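Local coordinates for protein branched-chain-amino-acid aminotransferase (PDB 3UYY) that probably catalyses the pyridoxal-phosphate-dependent exchange of amino groups between leucine, valine or isoleucine and 2-oxoglutarate, at residues A81-D86 with A128-L133; D120-V125 with F165-V170; F185-Y190 with D224-D229. All coordinates share one frame; numbering follows the deposited sequence.

How the contacts relate
From the N terminus, the strand end at 81-86 comes first, and 128-133, the end of helix 115-129 and the turn after it, returns to it and closes contact 1. Before that closure the chain has already laid down 120-125, which waits for strand 162-172 to complete contact 2, so the two contacts cross along the sequence. Both use helix 115-129 and reach the same antiparallel sheet, and they touch directly where Asn129 CG lies 3.8 Å from Cys169 SG. Contact 3 follows in series. It closes the loop from 185-190 to 224-229 in the mixed sheet on the opposite side of the chain's centre, its own centre about 33 Å from that of contact 2.

Contact 1. Residues A81-D86 with A128-L133; sequences AYRCAD and ANEHFL
Arg83 and Leu133 face each other with their CA atoms 6.9 Å apart, where the end of strand 74-83, in the antiparallel sheet of this class-IV aminotransferase fold, meets the C-terminal end of helix 115-129, packed on that sheet. The helix gives way to a 3-10 segment at 130-132, whose turn is secured by the backbone bond from Leu133 N to Glu130 O, and Leu133 is thereby delivered to the strand. No hydrogen bond joins the two segments directly; side chains and two waters do the work.

Leucine suits its place because its two methyls serve different surfaces. CD2 rests on the strand backbone, 3.8 Å from Arg83 N and close to Ala81 O, while CD1 lies over one face of the Arg83 guanidinium, displaced toward the rim on the NE and NH2 side, away from NH1. Arginine offers a flat face that a methyl can cover and an edge of N-H donors. With CG anti to the backbone N, its chain bends at chi2 (71°) and chi3 (74°), which folds the guanidinium over this methyl instead of sending it straight outward. Arg83 NH2 reaches Glu130 OE1 at 3.7 Å, a long salt bridge in which the guanidinium and carboxylate planes stand 74° apart. At this distance and angle the pair is not a coplanar two-pronged one, and water fills in: one molecule accepts from Arg83 NH1 and donates to Glu130 OE1. NH1 also bonds Gly87 O in the turn beyond the strand, so the rotation of the guanidinium is fixed from several directions. Ile89 of the adjoining strand backs Arg83, Glu130 and Leu133. The other water, in the guanidinium plane, accepts from Arg83 NE at 2.9 Å and donates to Leu133 O at 2.6 Å.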
# COMPACT_ATOMS: atom_id res chain seq x y z
N ALA B 81 -10.58 -23.29 -8.33
CA ALA B 81 -10.97 -24.67 -8.22
C ALA B 81 -11.79 -24.87 -9.49
O ALA B 81 -12.56 -23.99 -9.90
CB ALA B 81 -11.85 -24.87 -7.00
N TYR B 82 -11.62 -26.02 -10.12
CA TYR B 82 -12.35 -26.26 -11.34
C TYR B 82 -13.10 -27.57 -11.28
O TYR B 82 -12.69 -28.52 -10.61
CB TYR B 82 -11.38 -26.26 -12.53
CG TYR B 82 -10.46 -25.06 -12.60
CD1 TYR B 82 -9.30 -24.99 -11.83
CD2 TYR B 82 -10.74 -23.99 -13.45
CE1 TYR B 82 -8.45 -23.88 -11.90
CE2 TYR B 82 -9.90 -22.88 -13.53
CZ TYR B 82 -8.77 -22.83 -12.75
OH TYR B 82 -7.93 -21.74 -12.85
N ARG B 83 -14.23 -27.62 -11.98
CA ARG B 83 -15.01 -28.84 -12.04
C ARG B 83 -14.55 -29.57 -13.29
O ARG B 83 -14.50 -28.99 -14.37
CB ARG B 83 -16.51 -28.54 -12.15
CG ARG B 83 -17.36 -29.79 -12.39
CD ARG B 83 -17.44 -30.68 -11.15
NE ARG B 83 -18.30 -30.10 -10.12
CZ ARG B 83 -18.52 -30.63 -8.92
NH1 ARG B 83 -17.94 -31.76 -8.57
NH2 ARG B 83 -19.34 -30.03 -8.07
N CYS B 84 -14.20 -30.85 -13.14
CA CYS B 84 -13.75 -31.63 -14.28
C CYS B 84 -14.94 -32.32 -14.92
O CYS B 84 -16.04 -32.30 -14.37
CB CYS B 84 -12.73 -32.67 -13.84
SG CYS B 84 -11.32 -31.96 -12.98
N ALA B 85 -14.71 -32.93 -16.08
CA ALA B 85 -15.76 -33.63 -16.80
C ALA B 85 -16.19 -34.88 -16.05
O ALA B 85 -17.38 -35.18 -15.97
CB ALA B 85 -15.28 -34.01 -18.20
N ASP B 86 -15.22 -35.59 -15.49
CA ASP B 86 -15.54 -36.81 -14.75
C ASP B 86 -16.25 -36.54 -13.43
O ASP B 86 -16.65 -37.47 -12.74
CB ASP B 86 -14.27 -37.64 -14.47
CG ASP B 86 -13.28 -36.94 -13.57
OD1 ASP B 86 -13.64 -35.89 -12.98
OD2 ASP B 86 -12.14 -37.43 -13.44
N ALA B 128 -17.08 -26.85 1.42
CA ALA B 128 -18.26 -26.26 2.04
C ALA B 128 -19.11 -25.44 1.06
O ALA B 128 -20.27 -25.13 1.34
CB ALA B 128 -17.85 -25.39 3.21
N ASN B 129 -18.55 -25.08 -0.09
CA ASN B 129 -19.29 -24.29 -1.06
C ASN B 129 -19.47 -24.96 -2.42
O ASN B 129 -19.87 -24.30 -3.39
CB ASN B 129 -18.60 -22.93 -1.25
CG ASN B 129 -18.57 -22.10 0.01
OD1 ASN B 129 -19.49 -21.33 0.29
ND2 ASN B 129 -17.51 -22.25 0.79
N GLU B 130 -19.19 -26.26 -2.50
CA GLU B 130 -19.32 -26.98 -3.76
C GLU B 130 -20.48 -26.57 -4.64
O GLU B 130 -20.35 -26.54 -5.87
CB GLU B 130 -19.43 -28.48 -3.52
CG GLU B 130 -18.11 -29.19 -3.46
CD GLU B 130 -18.26 -30.68 -3.67
OE1 GLU B 130 -19.12 -31.08 -4.49
OE2 GLU B 130 -17.52 -31.45 -3.02
N HIS B 131 -21.62 -26.28 -4.03
CA HIS B 131 -22.80 -25.92 -4.80
C HIS B 131 -22.67 -24.59 -5.54
O HIS B 131 -23.59 -24.17 -6.25
CB HIS B 131 -24.05 -25.93 -3.89
CG HIS B 131 -23.86 -25.20 -2.60
ND1 HIS B 131 -24.53 -24.03 -2.30
CD2 HIS B 131 -23.07 -25.46 -1.53
CE1 HIS B 131 -24.14 -23.60 -1.11
NE2 HIS B 131 -23.26 -24.45 -0.62
N PHE B 132 -21.52 -23.94 -5.37
CA PHE B 132 -21.23 -22.67 -6.05
C PHE B 132 -20.23 -22.90 -7.18
O PHE B 132 -19.94 -22.00 -7.96
CB PHE B 132 -20.67 -21.62 -5.08
CG PHE B 132 -21.73 -20.92 -4.28
CD1 PHE B 132 -22.01 -21.31 -2.98
CD2 PHE B 132 -22.48 -19.90 -4.86
CE1 PHE B 132 -23.03 -20.69 -2.26
CE2 PHE B 132 -23.50 -19.27 -4.15
CZ PHE B 132 -23.78 -19.66 -2.85
N LEU B 133 -19.70 -24.11 -7.25
CA LEU B 133 -18.73 -24.46 -8.27
C LEU B 133 -19.42 -24.58 -9.63
O LEU B 133 -20.23 -25.48 -9.84
CB LEU B 133 -18.07 -25.80 -7.94
CG LEU B 133 -16.58 -25.92 -8.28
CD1 LEU B 133 -16.16 -27.37 -8.14
CD2 LEU B 133 -16.33 -25.42 -9.68
O HOH W 1 -20.19 -27.95 -10.49
O HOH W 2 -18.41 -33.18 -6.09

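Contact 2. Residues D120-V125 with F165-V170; sequences DACLQV and FSVFCV
Val125 and Val167 form the middle of a helix-on-sheet packing, in which helix 115-129 lies across one face of the antiparallel sheet through strand 162-172. The forked methyls of Val125 do two jobs. CG2 meets Val167 CG1 at 3.7 Å and sits 3.4 Å from Val167 O, whereas CG1, anti to the backbone N (chi1 -180°), reaches the next inward residue of the strand and touches Cys169 SG at 3.7 Å. One turn earlier in the helix, Ala121 presents CB to the same row, 3.9 Å from Phe165 CE2 and 4.1 Å from Val167 CG2. A methyl is enough here, because the phenylalanine ring extends from the strand to meet it. At the margin of the packing, Cys122 SG lies 4.5 Å from Val167 CG1. The axes of helix segment 120-125 and strand segment 165-170 approach to 8.4 Å at a signed crossing angle of -36°, so the row Ala121, Val125 follows the strand only approximately.

Beta-branched valine suits the strand, and the alternation there turns Val167 and Cys169 to the helix but Ser166 and Phe168 to the opposite face. Further out, Tyr40 of strand 39-45 packs against Ala121 and Val125, while Pro146 and Leu144 of strand 141-151 flank Val167 and Cys169. Phe168 shares backbone bonding with Arg145, the L-glutamate-binding residue of that neighbouring strand, and on the face away from the helix it packs on Glu64 of the second subunit. Toward the end of the helix, Val125 O accepts a hydrogen bond from Asn129 ND2.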
# COMPACT_ATOMS: atom_id res chain seq x y z
N ASP B 120 -5.30 -26.65 3.54
CA ASP B 120 -6.41 -27.13 4.33
C ASP B 120 -7.54 -26.10 4.41
O ASP B 120 -8.72 -26.46 4.32
CB ASP B 120 -5.95 -27.51 5.73
CG ASP B 120 -7.09 -27.96 6.60
OD1 ASP B 120 -7.62 -27.13 7.37
OD2 ASP B 120 -7.48 -29.14 6.51
N ALA B 121 -7.19 -24.83 4.58
CA ALA B 121 -8.23 -23.81 4.62
C ALA B 121 -8.93 -23.73 3.26
O ALA B 121 -10.16 -23.65 3.20
CB ALA B 121 -7.62 -22.46 5.00
N CYS B 122 -8.16 -23.79 2.17
CA CYS B 122 -8.74 -23.75 0.82
C CYS B 122 -9.68 -24.92 0.53
O CYS B 122 -10.75 -24.74 -0.07
CB CYS B 122 -7.64 -23.73 -0.24
SG CYS B 122 -6.84 -22.12 -0.39
N LEU B 123 -9.28 -26.12 0.94
CA LEU B 123 -10.11 -27.29 0.72
C LEU B 123 -11.43 -27.17 1.50
O LEU B 123 -12.52 -27.43 0.97
CB LEU B 123 -9.36 -28.55 1.13
CG LEU B 123 -8.15 -28.85 0.26
CD1 LEU B 123 -7.37 -30.02 0.83
CD2 LEU B 123 -8.61 -29.17 -1.15
N GLN B 124 -11.34 -26.77 2.76
CA GLN B 124 -12.55 -26.64 3.56
C GLN B 124 -13.54 -25.71 2.88
O GLN B 124 -14.74 -26.02 2.80
CB GLN B 124 -12.22 -26.11 4.96
CG GLN B 124 -11.50 -27.12 5.85
CD GLN B 124 -11.25 -26.59 7.25
OE1 GLN B 124 -12.18 -26.22 7.96
NE2 GLN B 124 -9.99 -26.55 7.64
N VAL B 125 -13.05 -24.58 2.38
CA VAL B 125 -13.95 -23.62 1.72
C VAL B 125 -14.53 -24.18 0.43
O VAL B 125 -15.71 -24.01 0.16
CB VAL B 125 -13.25 -22.27 1.41
CG1 VAL B 125 -14.24 -21.33 0.72
CG2 VAL B 125 -12.72 -21.65 2.70
N PHE B 165 -6.35 -14.44 9.32
CA PHE B 165 -6.11 -15.19 8.10
C PHE B 165 -7.48 -15.67 7.66
O PHE B 165 -8.17 -16.38 8.40
CB PHE B 165 -5.18 -16.38 8.34
CG PHE B 165 -5.09 -17.32 7.18
CD1 PHE B 165 -4.75 -16.86 5.91
CD2 PHE B 165 -5.38 -18.68 7.34
CE1 PHE B 165 -4.69 -17.72 4.82
CE2 PHE B 165 -5.33 -19.55 6.25
CZ PHE B 165 -4.98 -19.06 4.98
N SER B 166 -7.89 -15.29 6.46
CA SER B 166 -9.21 -15.67 6.00
C SER B 166 -9.21 -16.14 4.55
O SER B 166 -8.38 -15.73 3.74
CB SER B 166 -10.16 -14.48 6.15
OG SER B 166 -11.50 -14.85 5.86
N VAL B 167 -10.16 -17.00 4.24
CA VAL B 167 -10.30 -17.50 2.90
C VAL B 167 -11.76 -17.55 2.53
O VAL B 167 -12.53 -18.29 3.15
CB VAL B 167 -9.70 -18.94 2.74
CG1 VAL B 167 -10.02 -19.48 1.35
CG2 VAL B 167 -8.18 -18.91 2.95
N PHE B 168 -12.15 -16.75 1.55
CA PHE B 168 -13.52 -16.77 1.07
C PHE B 168 -13.47 -17.04 -0.43
O PHE B 168 -12.44 -16.84 -1.07
CB PHE B 168 -14.25 -15.46 1.41
CG PHE B 168 -13.80 -14.26 0.63
CD1 PHE B 168 -14.36 -13.97 -0.61
CD2 PHE B 168 -12.84 -13.39 1.15
CE1 PHE B 168 -13.97 -12.84 -1.31
CE2 PHE B 168 -12.45 -12.26 0.45
CZ PHE B 168 -13.02 -11.98 -0.78
N CYS B 169 -14.57 -17.54 -0.98
CA CYS B 169 -14.60 -17.85 -2.39
C CYS B 169 -15.74 -17.17 -3.10
O CYS B 169 -16.75 -16.83 -2.48
CB CYS B 169 -14.68 -19.36 -2.61
SG CYS B 169 -16.27 -20.06 -2.16
N VAL B 170 -15.58 -16.99 -4.41
CA VAL B 170 -16.58 -16.35 -5.25
C VAL B 170 -16.62 -17.01 -6.61
O VAL B 170 -15.60 -17.12 -7.29
CB VAL B 170 -16.23 -14.87 -5.49
CG1 VAL B 170 -17.18 -14.28 -6.53
CG2 VAL B 170 -16.29 -14.08 -4.20

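Contact 3. Residues F185-Y190 with D224-D229; sequences FITSDY and DVIYLD
Phe185 and Ile226 meet at about a right angle, Phe185 CB coming 3.4 Å from Ile226 CG1 in a tight apolar fit, with Phe185 CD2 3.6 Å from the same Ile226 CG1. The ring, with CG anti to the carbonyl carbon (chi1 -71°), crosses Asp224 obliquely: CE2 reaches Asp224 CB at 3.8 Å, and Val225 O stands near the ring plane at its edge. With an alanine in place of Phe185, loss of the ring would probably open a gap beside Ile226 CG1 and leave Asp224 CB without its contact to CE2.

Val225 turns the other way. Its CG1 sits over the centre of the Tyr227 ring, 3.5 Å above the plane, and also touches Ser188 CB at 3.6 Å. The same ring offers its edge to Tyr190 O, close to its plane. Small Ser188 fits over the valine, and its OG accepts from Tyr190 N in an ST turn that directs the chain away from the strand.

In the backbone, Ile226 N donates to Ile186 O at 2.7 Å; the bond from Ile186 N to Asp224 O is weak. Thr187 CA adds a CH...O contact to Ile226 O. Parallel neighbours joined through helix 204-219 make a beta-alpha-beta crossover, whose connection carries Lys202, a pyridoxal-phosphate-binding residue, and whose second strand brings the side chain of Tyr227 to about 7 Å from the bound pyridoxal phosphate.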
# COMPACT_ATOMS: atom_id res chain seq x y z
N PHE B 185 -3.52 -2.47 -24.56
CA PHE B 185 -2.91 -1.91 -23.36
C PHE B 185 -2.16 -0.64 -23.69
O PHE B 185 -1.80 -0.41 -24.84
CB PHE B 185 -1.94 -2.89 -22.74
CG PHE B 185 -2.60 -4.07 -22.10
CD1 PHE B 185 -3.29 -4.99 -22.87
CD2 PHE B 185 -2.52 -4.25 -20.73
CE1 PHE B 185 -3.89 -6.09 -22.27
CE2 PHE B 185 -3.11 -5.34 -20.12
CZ PHE B 185 -3.80 -6.27 -20.89
N ILE B 186 -1.91 0.18 -22.68
CA ILE B 186 -1.21 1.44 -22.88
C ILE B 186 -0.19 1.64 -21.74
O ILE B 186 -0.42 1.20 -20.61
CB ILE B 186 -2.24 2.62 -22.91
CG1 ILE B 186 -1.58 3.91 -23.38
CG2 ILE B 186 -2.81 2.87 -21.53
CD1 ILE B 186 -2.57 5.06 -23.51
N THR B 187 0.93 2.28 -22.05
CA THR B 187 1.96 2.54 -21.04
C THR B 187 1.59 3.78 -20.23
O THR B 187 0.78 4.61 -20.67
CB THR B 187 3.32 2.77 -21.70
OG1 THR B 187 3.16 3.67 -22.80
CG2 THR B 187 3.91 1.45 -22.21
N SER B 188 2.17 3.92 -19.04
CA SER B 188 1.85 5.07 -18.20
C SER B 188 3.10 5.65 -17.56
O SER B 188 4.08 4.93 -17.36
CB SER B 188 0.86 4.65 -17.10
OG SER B 188 0.55 5.73 -16.23
N ASP B 189 3.06 6.94 -17.24
CA ASP B 189 4.22 7.55 -16.60
C ASP B 189 4.24 7.23 -15.11
O ASP B 189 5.24 7.46 -14.43
CB ASP B 189 4.23 9.08 -16.82
CG ASP B 189 4.63 9.47 -18.24
OD1 ASP B 189 5.08 10.62 -18.43
OD2 ASP B 189 4.48 8.64 -19.17
N TYR B 190 3.13 6.68 -14.61
CA TYR B 190 3.00 6.29 -13.20
C TYR B 190 3.68 4.93 -12.90
O TYR B 190 3.92 4.12 -13.80
CB TYR B 190 1.51 6.20 -12.83
CG TYR B 190 0.82 7.53 -12.64
CD1 TYR B 190 -0.11 8.00 -13.57
CD2 TYR B 190 1.06 8.30 -11.50
CE1 TYR B 190 -0.78 9.22 -13.36
CE2 TYR B 190 0.40 9.50 -11.29
CZ TYR B 190 -0.52 9.96 -12.22
OH TYR B 190 -1.17 11.15 -11.99
N ASP B 224 -6.08 -2.17 -19.71
CA ASP B 224 -5.33 -1.86 -18.50
C ASP B 224 -4.02 -1.20 -18.90
O ASP B 224 -3.72 -1.06 -20.09
CB ASP B 224 -5.05 -3.15 -17.71
CG ASP B 224 -4.78 -2.90 -16.22
OD1 ASP B 224 -4.56 -3.90 -15.50
OD2 ASP B 224 -4.80 -1.73 -15.76
N VAL B 225 -3.25 -0.81 -17.89
CA VAL B 225 -1.96 -0.18 -18.11
C VAL B 225 -0.83 -1.19 -18.21
O VAL B 225 -0.89 -2.28 -17.63
CB VAL B 225 -1.61 0.77 -16.95
CG1 VAL B 225 -0.17 1.19 -17.05
CG2 VAL B 225 -2.53 1.99 -16.97
N ILE B 226 0.20 -0.86 -18.99
CA ILE B 226 1.37 -1.71 -19.06
C ILE B 226 2.45 -0.86 -18.40
O ILE B 226 2.72 0.26 -18.84
CB ILE B 226 1.79 -2.06 -20.49
CG1 ILE B 226 0.96 -3.25 -20.97
CG2 ILE B 226 3.27 -2.40 -20.53
CD1 ILE B 226 1.40 -3.84 -22.29
N TYR B 227 3.02 -1.38 -17.32
CA TYR B 227 4.04 -0.65 -16.59
C TYR B 227 5.45 -0.96 -17.03
O TYR B 227 5.80 -2.11 -17.31
CB TYR B 227 3.94 -0.92 -15.10
CG TYR B 227 2.61 -0.53 -14.51
CD1 TYR B 227 1.49 -1.35 -14.66
CD2 TYR B 227 2.46 0.69 -13.85
CE1 TYR B 227 0.25 -0.95 -14.17
CE2 TYR B 227 1.24 1.09 -13.37
CZ TYR B 227 0.14 0.28 -13.53
OH TYR B 227 -1.08 0.74 -13.09
N LEU B 228 6.25 0.10 -17.10
CA LEU B 228 7.64 -0.01 -17.47
C LEU B 228 8.45 -0.00 -16.18
O LEU B 228 7.91 0.25 -15.10
CB LEU B 228 8.04 1.17 -18.35
CG LEU B 228 7.25 1.26 -19.66
CD1 LEU B 228 7.82 2.37 -20.52
CD2 LEU B 228 7.29 -0.09 -20.40
N ASP B 229 9.74 -0.29 -16.29
CA ASP B 229 10.61 -0.33 -15.13
C ASP B 229 10.72 1.06 -14.50
O ASP B 229 10.93 2.06 -15.19
CB ASP B 229 11.99 -0.84 -15.53
CG ASP B 229 12.85 0.23 -16.16
OD1 ASP B 229 13.70 0.78 -15.44
OD2 ASP B 229 12.66 0.54 -17.37